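Local coordinates for zinc transport protein ZntB (Vibrio parahaemolyticus RIMD 2210633, PDB 3CK6) that probably carries zinc ions into the cell as a zinc-proton symporter of the inner membrane, built as a homopentamer with a funnel-shaped cytoplasmic domain, at residues D75-I80 with S136-I141; E203-T206 with Y212-A215; I98-L101 with A106-S109. The protein carries 1 engineered substitution. One frame throughout, in Å; residues are numbered along the deposited sequence.

Contact 1 of 3, residues D75-I80 with S136-I141; sequences DNFMLI and SLLNQI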
loop_
_atom_site.group_PDB
_atom_site.type_symbol
_atom_site.label_atom_id
_atom_site.label_comp_id
_atom_site.label_asym_id
_atom_site.label_seq_id
_atom_site.Cartn_x
_atom_site.Cartn_y
_atom_site.Cartn_z
ATOM N N ASP E 75 22.243 -9.626 -23.223
ATOM C CA ASP E 75 21.041 -8.872 -23.533
ATOM C C ASP E 75 19.754 -9.710 -23.570
ATOM O O ASP E 75 18.710 -9.204 -23.980
ATOM C CB ASP E 75 21.238 -8.101 -24.839
ATOM C CG ASP E 75 22.347 -7.067 -24.734
ATOM O OD1 ASP E 75 22.308 -6.235 -23.797
ATOM O OD2 ASP E 75 23.261 -7.093 -25.583
ATOM N N ASN E 76 19.825 -10.958 -23.104
ATOM C CA ASN E 76 18.696 -11.888 -23.181
ATOM C C ASN E 76 17.668 -11.634 -22.099
ATOM O O ASN E 76 17.979 -11.098 -21.018
ATOM C CB ASN E 76 19.163 -13.359 -23.094
ATOM C CG ASN E 76 20.288 -13.673 -24.086
ATOM O OD1 ASN E 76 20.327 -13.123 -25.179
ATOM N ND2 ASN E 76 21.204 -14.543 -23.693
ATOM N N PHE E 77 16.440 -12.012 -22.404
ATOM C CA PHE E 77 15.387 -11.982 -21.394
ATOM C C PHE E 77 14.277 -12.944 -21.728
ATOM O O PHE E 77 14.198 -13.461 -22.858
ATOM C CB PHE E 77 14.842 -10.547 -21.168
ATOM C CG PHE E 77 14.114 -9.942 -22.350
ATOM C CD1 PHE E 77 12.809 -10.337 -22.682
ATOM C CD2 PHE E 77 14.705 -8.905 -23.077
ATOM C CE1 PHE E 77 12.116 -9.735 -23.770
ATOM C CE2 PHE E 77 14.022 -8.296 -24.157
ATOM C CZ PHE E 77 12.743 -8.703 -24.510
HETATM N N MSE E 78 13.427 -13.189 -20.732
HETATM C CA MSE E 78 12.151 -13.883 -20.956
HETATM C C MSE E 78 11.032 -12.946 -20.598
HETATM O O MSE E 78 11.086 -12.302 -19.555
HETATM C CB MSE E 78 12.030 -15.133 -20.086
HETATM C CG MSE E 78 10.727 -15.955 -20.318
HETATM SE SE MSE E 78 10.752 -17.575 -19.179
HETATM C CE MSE E 78 12.284 -18.387 -19.867
ATOM N N LEU E 79 10.013 -12.907 -21.450
ATOM C CA LEU E 79 8.784 -12.174 -21.186
ATOM C C LEU E 79 7.574 -13.092 -21.350
ATOM O O LEU E 79 7.358 -13.706 -22.401
ATOM C CB LEU E 79 8.634 -10.984 -22.142
ATOM C CG LEU E 79 7.424 -10.081 -21.938
ATOM C CD1 LEU E 79 7.483 -9.338 -20.588
ATOM C CD2 LEU E 79 7.341 -9.099 -23.100
ATOM N N ILE E 80 6.783 -13.162 -20.295
ATOM C CA ILE E 80 5.581 -13.971 -20.301
ATOM C C ILE E 80 4.371 -13.081 -20.217
ATOM O O ILE E 80 4.331 -12.194 -19.368
ATOM C CB ILE E 80 5.617 -15.011 -19.132
ATOM C CG1 ILE E 80 6.820 -15.945 -19.338
ATOM C CG2 ILE E 80 4.266 -15.769 -19.029
ATOM C CD1 ILE E 80 7.182 -16.849 -18.141
ATOM N N SER E 136 9.893 -3.581 -33.124
ATOM C CA SER E 136 8.524 -3.290 -33.522
ATOM C C SER E 136 7.617 -4.505 -33.382
ATOM O O SER E 136 6.474 -4.371 -32.957
ATOM C CB SER E 136 8.484 -2.732 -34.953
ATOM O OG SER E 136 7.143 -2.555 -35.387
ATOM N N LEU E 137 8.121 -5.688 -33.733
ATOM C CA LEU E 137 7.369 -6.923 -33.563
ATOM C C LEU E 137 6.873 -7.120 -32.133
ATOM O O LEU E 137 5.693 -7.423 -31.907
ATOM C CB LEU E 137 8.222 -8.121 -34.010
ATOM C CG LEU E 137 7.611 -9.504 -33.735
ATOM C CD1 LEU E 137 6.301 -9.675 -34.518
ATOM C CD2 LEU E 137 8.597 -10.582 -34.091
ATOM N N LEU E 138 7.778 -6.988 -31.169
ATOM C CA LEU E 138 7.426 -7.257 -29.770
ATOM C C LEU E 138 6.417 -6.219 -29.265
ATOM O O LEU E 138 5.485 -6.544 -28.539
ATOM C CB LEU E 138 8.689 -7.248 -28.915
ATOM C CG LEU E 138 8.510 -7.422 -27.407
ATOM C CD1 LEU E 138 7.756 -8.709 -27.112
ATOM C CD2 LEU E 138 9.859 -7.395 -26.688
ATOM N N ASN E 139 6.617 -4.966 -29.676
ATOM C CA ASN E 139 5.661 -3.883 -29.406
ATOM C C ASN E 139 4.273 -4.219 -29.930
ATOM O O ASN E 139 3.274 -4.045 -29.226
ATOM C CB ASN E 139 6.206 -2.585 -30.036
ATOM C CG ASN E 139 5.540 -1.308 -29.486
ATOM O OD1 ASN E 139 6.071 -0.217 -29.701
ATOM N ND2 ASN E 139 4.371 -1.428 -28.816
ATOM N N GLN E 140 4.201 -4.735 -31.154
ATOM C CA GLN E 140 2.910 -5.125 -31.743
ATOM C C GLN E 140 2.267 -6.317 -31.040
ATOM O O GLN E 140 1.048 -6.372 -30.921
ATOM C CB GLN E 140 3.052 -5.419 -33.230
ATOM C CG GLN E 140 3.277 -4.172 -34.091
ATOM C CD GLN E 140 3.120 -4.446 -35.578
ATOM O OE1 GLN E 140 2.637 -5.511 -35.986
ATOM N NE2 GLN E 140 3.546 -3.489 -36.405
ATOM N N ILE E 141 3.068 -7.267 -30.576
ATOM C CA ILE E 141 2.527 -8.386 -29.785
ATOM C C ILE E 141 1.862 -7.864 -28.499
ATOM O O ILE E 141 0.703 -8.200 -28.198
ATOM C CB ILE E 141 3.612 -9.454 -29.451
ATOM C CG1 ILE E 141 4.126 -10.120 -30.742
ATOM C CG2 ILE E 141 3.047 -10.530 -28.457
ATOM C CD1 ILE E 141 5.426 -10.948 -30.557
#
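Leu138 divides its two methyls between Phe77 and Leu79, so that one leucine fork meets two side chains on the same face of the strand, all three residues being buried. CD2 of Leu138 comes up to the edge of the Phe77 ring, near the ring plane, and stops 3.8 Å from Phe77 CZ. Here the two side chains approach from opposite directions, the ring reaching out from the strand and the leucine from the helix. With chi1 at 66° the ring stands out from the strand, CZ foremost; the backbone N of Leu79 also lies at the ring edge, in its plane. The second methyl, Leu138 CD1, lies 4.1 Å from Leu79 CD2, where the two leucines meet at a slant. The arrangement is that of a helix packed on a beta sheet in an alpha/beta domain: strand 77-83 is an inner strand of the mixed sheet and helix 134-161 lies over one of its faces. The backbones stay well apart, with 10.0 Å from the CA of Leu79 to the CA of Leu138, and side chains bridge that distance. Phe77 and Leu79, two residues apart on the strand, share the helix-facing side. Met78, a selenomethionine, is turned to the other face, where it packs on Thr56, His59 and Leu60 of helix 54-60. The Phe77 ring also meets the rings of Phe69 and Tyr102, both with planes at about 45°, while Leu138 touches Ile100 of strand 96-103 and Tyr212 of helix 209-246.

Contact 2 of 3, residues E203-T206 with Y212-A215; sequences ELVT and YRFA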
loop_
_atom_site.group_PDB
_atom_site.type_symbol
_atom_site.label_atom_id
_atom_site.label_comp_id
_atom_site.label_asym_id
_atom_site.label_seq_id
_atom_site.Cartn_x
_atom_site.Cartn_y
_atom_site.Cartn_z
ATOM N N GLU E 203 17.513 -2.978 -25.631
ATOM C CA GLU E 203 17.632 -2.351 -26.952
ATOM C C GLU E 203 16.295 -2.364 -27.726
ATOM O O GLU E 203 15.986 -1.430 -28.478
ATOM C CB GLU E 203 18.770 -3.007 -27.772
ATOM C CG GLU E 203 18.601 -4.544 -27.944
ATOM C CD GLU E 203 19.902 -5.303 -28.248
ATOM O OE1 GLU E 203 20.942 -4.671 -28.546
ATOM O OE2 GLU E 203 19.872 -6.553 -28.188
ATOM N N LEU E 204 15.487 -3.395 -27.490
ATOM C CA LEU E 204 14.167 -3.479 -28.085
ATOM C C LEU E 204 13.214 -2.410 -27.555
ATOM O O LEU E 204 12.210 -2.122 -28.201
ATOM C CB LEU E 204 13.542 -4.872 -27.843
ATOM C CG LEU E 204 14.347 -6.068 -28.372
ATOM C CD1 LEU E 204 13.558 -7.344 -28.140
ATOM C CD2 LEU E 204 14.688 -5.926 -29.853
ATOM N N VAL E 205 13.496 -1.877 -26.368
ATOM C CA VAL E 205 12.670 -0.848 -25.753
ATOM C C VAL E 205 13.254 0.544 -26.035
ATOM O O VAL E 205 12.532 1.468 -26.400
ATOM C CB VAL E 205 12.517 -1.089 -24.227
ATOM C CG1 VAL E 205 11.894 0.152 -23.527
ATOM C CG2 VAL E 205 11.667 -2.365 -23.952
ATOM N N THR E 206 14.570 0.688 -25.897
ATOM C CA THR E 206 15.199 2.002 -26.068
ATOM C C THR E 206 15.114 2.541 -27.500
ATOM O O THR E 206 15.195 3.747 -27.715
ATOM C CB THR E 206 16.647 2.041 -25.558
ATOM O OG1 THR E 206 17.460 1.179 -26.361
ATOM C CG2 THR E 206 16.697 1.632 -24.090
ATOM N N TYR E 212 6.589 2.037 -26.291
ATOM C CA TYR E 212 6.458 1.076 -25.190
ATOM C C TYR E 212 5.751 1.732 -23.986
ATOM O O TYR E 212 4.953 1.080 -23.321
ATOM C CB TYR E 212 7.803 0.429 -24.810
ATOM C CG TYR E 212 8.179 -0.785 -25.659
ATOM C CD1 TYR E 212 8.916 -0.631 -26.811
ATOM C CD2 TYR E 212 7.773 -2.108 -25.305
ATOM C CE1 TYR E 212 9.273 -1.736 -27.618
ATOM C CE2 TYR E 212 8.149 -3.235 -26.129
ATOM C CZ TYR E 212 8.891 -3.019 -27.281
ATOM O OH TYR E 212 9.311 -4.062 -28.123
ATOM N N ARG E 213 6.000 3.022 -23.749
ATOM C CA ARG E 213 5.250 3.745 -22.712
ATOM C C ARG E 213 3.745 3.890 -22.953
ATOM O O ARG E 213 2.983 3.791 -22.001
ATOM C CB ARG E 213 5.853 5.104 -22.374
ATOM C CG ARG E 213 6.901 5.044 -21.274
ATOM C CD ARG E 213 8.267 5.254 -21.849
ATOM N NE ARG E 213 9.341 5.181 -20.859
ATOM C CZ ARG E 213 10.557 4.709 -21.129
ATOM N NH1 ARG E 213 11.500 4.690 -20.185
ATOM N NH2 ARG E 213 10.827 4.237 -22.344
ATOM N N PHE E 214 3.346 4.142 -24.205
ATOM C CA PHE E 214 1.938 4.065 -24.617
ATOM C C PHE E 214 1.327 2.672 -24.353
ATOM O O PHE E 214 0.184 2.568 -23.905
ATOM C CB PHE E 214 1.774 4.446 -26.099
ATOM C CG PHE E 214 2.304 5.828 -26.450
ATOM C CD1 PHE E 214 2.226 6.877 -25.549
ATOM C CD2 PHE E 214 2.868 6.070 -27.698
ATOM C CE1 PHE E 214 2.727 8.149 -25.875
ATOM C CE2 PHE E 214 3.368 7.335 -28.032
ATOM C CZ PHE E 214 3.300 8.368 -27.115
ATOM N N ALA E 215 2.080 1.613 -24.644
ATOM C CA ALA E 215 1.627 0.240 -24.341
ATOM C C ALA E 215 1.450 0.014 -22.837
ATOM O O ALA E 215 0.469 -0.580 -22.400
ATOM C CB ALA E 215 2.566 -0.807 -24.951
#
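The backbones draw close where Val205 stands beside Tyr212, CA to CA 6.5 Å, at the point where the short helix 203-206 turns through a brief link into helix 209-246. These are two consecutive helices joined by a tight link (residues 207-208), and the second is the long one that, as in other CorA-family transporters, probably runs on toward the membrane. Val205 CG2 sits over one face of the Tyr212 ring as a CH-pi contact, 4.0 Å from the ring centroid and only 7° off the ring normal. With chi1 of Val205 at 168°, CG2 faces the ring and CG1 is turned to the Arg213 side, where it approaches the guanidinium at 4.4 Å from Arg213 NH2, at the exposed side of the contact. Arg213 NH2 is meanwhile hydrogen-bonded to Pro209 O in the first turn of its own helix. The Tyr212 hydroxyl is hydrogen-bonded to Ala135 O, which ties the ring to helix 134-161, while Leu197 of helix 173-199 packs on both Val205 and Tyr212. Two residues on, Phe214 stacks on His59 of a neighbouring subunit. Against Tyr212 the carbonyl of Leu204 also presses closely, in an oblique approach that brings Leu204 O to 3.0 Å from Tyr212 CE1.

Contact 3 of 3, residues I98-L101 with A106-S109; sequences IRIL and ALIS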
loop_
_atom_site.group_PDB
_atom_site.type_symbol
_atom_site.label_atom_id
_atom_site.label_comp_id
_atom_site.label_asym_id
_atom_site.label_seq_id
_atom_site.Cartn_x
_atom_site.Cartn_y
_atom_site.Cartn_z
ATOM N N ILE E 98 1.482 -16.681 -23.483
ATOM C CA ILE E 98 2.443 -16.536 -24.572
ATOM C C ILE E 98 3.811 -16.302 -23.902
ATOM O O ILE E 98 3.983 -15.357 -23.122
ATOM C CB ILE E 98 2.099 -15.342 -25.492
ATOM C CG1 ILE E 98 0.746 -15.507 -26.204
ATOM C CG2 ILE E 98 3.281 -15.056 -26.503
ATOM C CD1 ILE E 98 0.601 -16.787 -27.006
ATOM N N ARG E 99 4.756 -17.195 -24.156
ATOM C CA ARG E 99 6.026 -17.113 -23.469
ATOM C C ARG E 99 7.132 -16.848 -24.478
ATOM O O ARG E 99 7.340 -17.589 -25.437
ATOM C CB ARG E 99 6.271 -18.335 -22.633
ATOM C CG ARG E 99 5.010 -18.685 -21.810
ATOM C CD ARG E 99 5.313 -19.726 -20.884
ATOM N NE ARG E 99 4.095 -20.244 -20.278
ATOM C CZ ARG E 99 4.020 -21.436 -19.710
ATOM N NH1 ARG E 99 5.078 -22.243 -19.723
ATOM N NH2 ARG E 99 2.865 -21.841 -19.182
ATOM N N ILE E 100 7.821 -15.755 -24.236
ATOM C CA ILE E 100 8.711 -15.203 -25.218
ATOM C C ILE E 100 10.123 -15.127 -24.650
ATOM O O ILE E 100 10.333 -14.606 -23.547
ATOM C CB ILE E 100 8.259 -13.758 -25.616
ATOM C CG1 ILE E 100 6.855 -13.760 -26.223
ATOM C CG2 ILE E 100 9.336 -13.063 -26.511
ATOM C CD1 ILE E 100 6.378 -12.368 -26.531
ATOM N N LEU E 101 11.078 -15.615 -25.435
ATOM C CA LEU E 101 12.492 -15.523 -25.119
ATOM C C LEU E 101 13.131 -14.570 -26.101
ATOM O O LEU E 101 12.935 -14.708 -27.304
ATOM C CB LEU E 101 13.125 -16.920 -25.285
ATOM C CG LEU E 101 14.376 -17.381 -24.541
ATOM C CD1 LEU E 101 14.173 -17.366 -23.033
ATOM C CD2 LEU E 101 14.758 -18.803 -24.995
ATOM N N ALA E 106 17.619 -13.114 -31.189
ATOM C CA ALA E 106 16.418 -13.674 -31.825
ATOM C C ALA E 106 15.241 -13.619 -30.871
ATOM O O ALA E 106 15.412 -13.714 -29.653
ATOM C CB ALA E 106 16.657 -15.115 -32.234
ATOM N N LEU E 107 14.047 -13.523 -31.438
ATOM C CA LEU E 107 12.818 -13.564 -30.671
ATOM C C LEU E 107 12.176 -14.912 -30.888
ATOM O O LEU E 107 11.850 -15.250 -32.015
ATOM C CB LEU E 107 11.871 -12.479 -31.175
ATOM C CG LEU E 107 11.200 -11.458 -30.252
ATOM C CD1 LEU E 107 9.661 -11.524 -30.412
ATOM C CD2 LEU E 107 11.663 -11.510 -28.787
ATOM N N ILE E 108 12.017 -15.676 -29.816
ATOM C CA ILE E 108 11.352 -16.979 -29.846
ATOM C C ILE E 108 10.084 -16.853 -29.003
ATOM O O ILE E 108 10.157 -16.588 -27.802
ATOM C CB ILE E 108 12.225 -18.109 -29.242
ATOM C CG1 ILE E 108 13.584 -18.233 -29.948
ATOM C CG2 ILE E 108 11.495 -19.440 -29.272
ATOM C CD1 ILE E 108 14.541 -19.176 -29.172
ATOM N N SER E 109 8.933 -17.021 -29.645
ATOM C CA SER E 109 7.671 -17.015 -28.928
ATOM C C SER E 109 7.043 -18.395 -28.972
ATOM O O SER E 109 7.179 -19.121 -29.968
ATOM C CB SER E 109 6.718 -15.945 -29.480
ATOM O OG SER E 109 6.409 -16.186 -30.833
#
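A beta hairpin joins strands 96-103 and 106-111, and its antiparallel pairing is carried here by Leu101 and Ile108. They form a hydrogen-bonded pair: Leu101 N donates a hydrogen bond to Ile108 O at 2.7 Å (169° at the hydrogen), and Ile108 N donates one to Leu101 O at 2.8 Å. Ile100 and Ser109 make the adjoining non-hydrogen-bonded pair, where the CA of Ile100 comes to 3.3 Å from Ile108 O in a CA-H...O contact. On the face carrying Ile100, Leu107 and Ser109, the two branches of the isoleucine go different ways. CG1 leans on Ser109 CB at 3.9 Å, and CG2, which is anti to the backbone N, touches Leu107 CD2 diagonally at 3.6 Å. Both torsions of Leu107 lie away from the staggered positions (chi1 -128°, chi2 -123°), and together they bring CD2 to Ile100. The polar end of Ser109 is taken up elsewhere, OG bonding to His35 ND1 and Trp33 NE1 on the next strand. Across the sheet, on the face of Leu101 and Ile108, the two side chains run side by side and meet at Leu101 CD2 and Ile108 CD1, 4.2 Å apart. Strands 77-83 and 32-37 flank the hairpin on its two sides. Helix 134-161 covers the Ile100 face, with Leu134 and Leu137 on Leu107, while Trp46 and Leu47 of helix 43-49 pack on Ile108 from the other.

In the fold
Starting from the N terminus, the chain first enters contact 1 at strand 77-83 and then runs through the hairpin of contact 3, which closes the short turn between residues 101 and 106. Contact 1 closes only when helix 134-161 returns over the sheet, so contact 3 is nested inside its loop; the two are joined directly because strands 77-83 and 96-103 are neighbours, with a probable hydrogen bond from Leu79 N to Ile100 O. Contact 2 follows in series, closing the link between helix 203-206 and the start of helix 209-246. It reaches contact 1 through Tyr212 against Leu138 and Leu204 against Phe77, so helix 209-246 meets helix 134-161 and helix 203-206 meets strand 77-83.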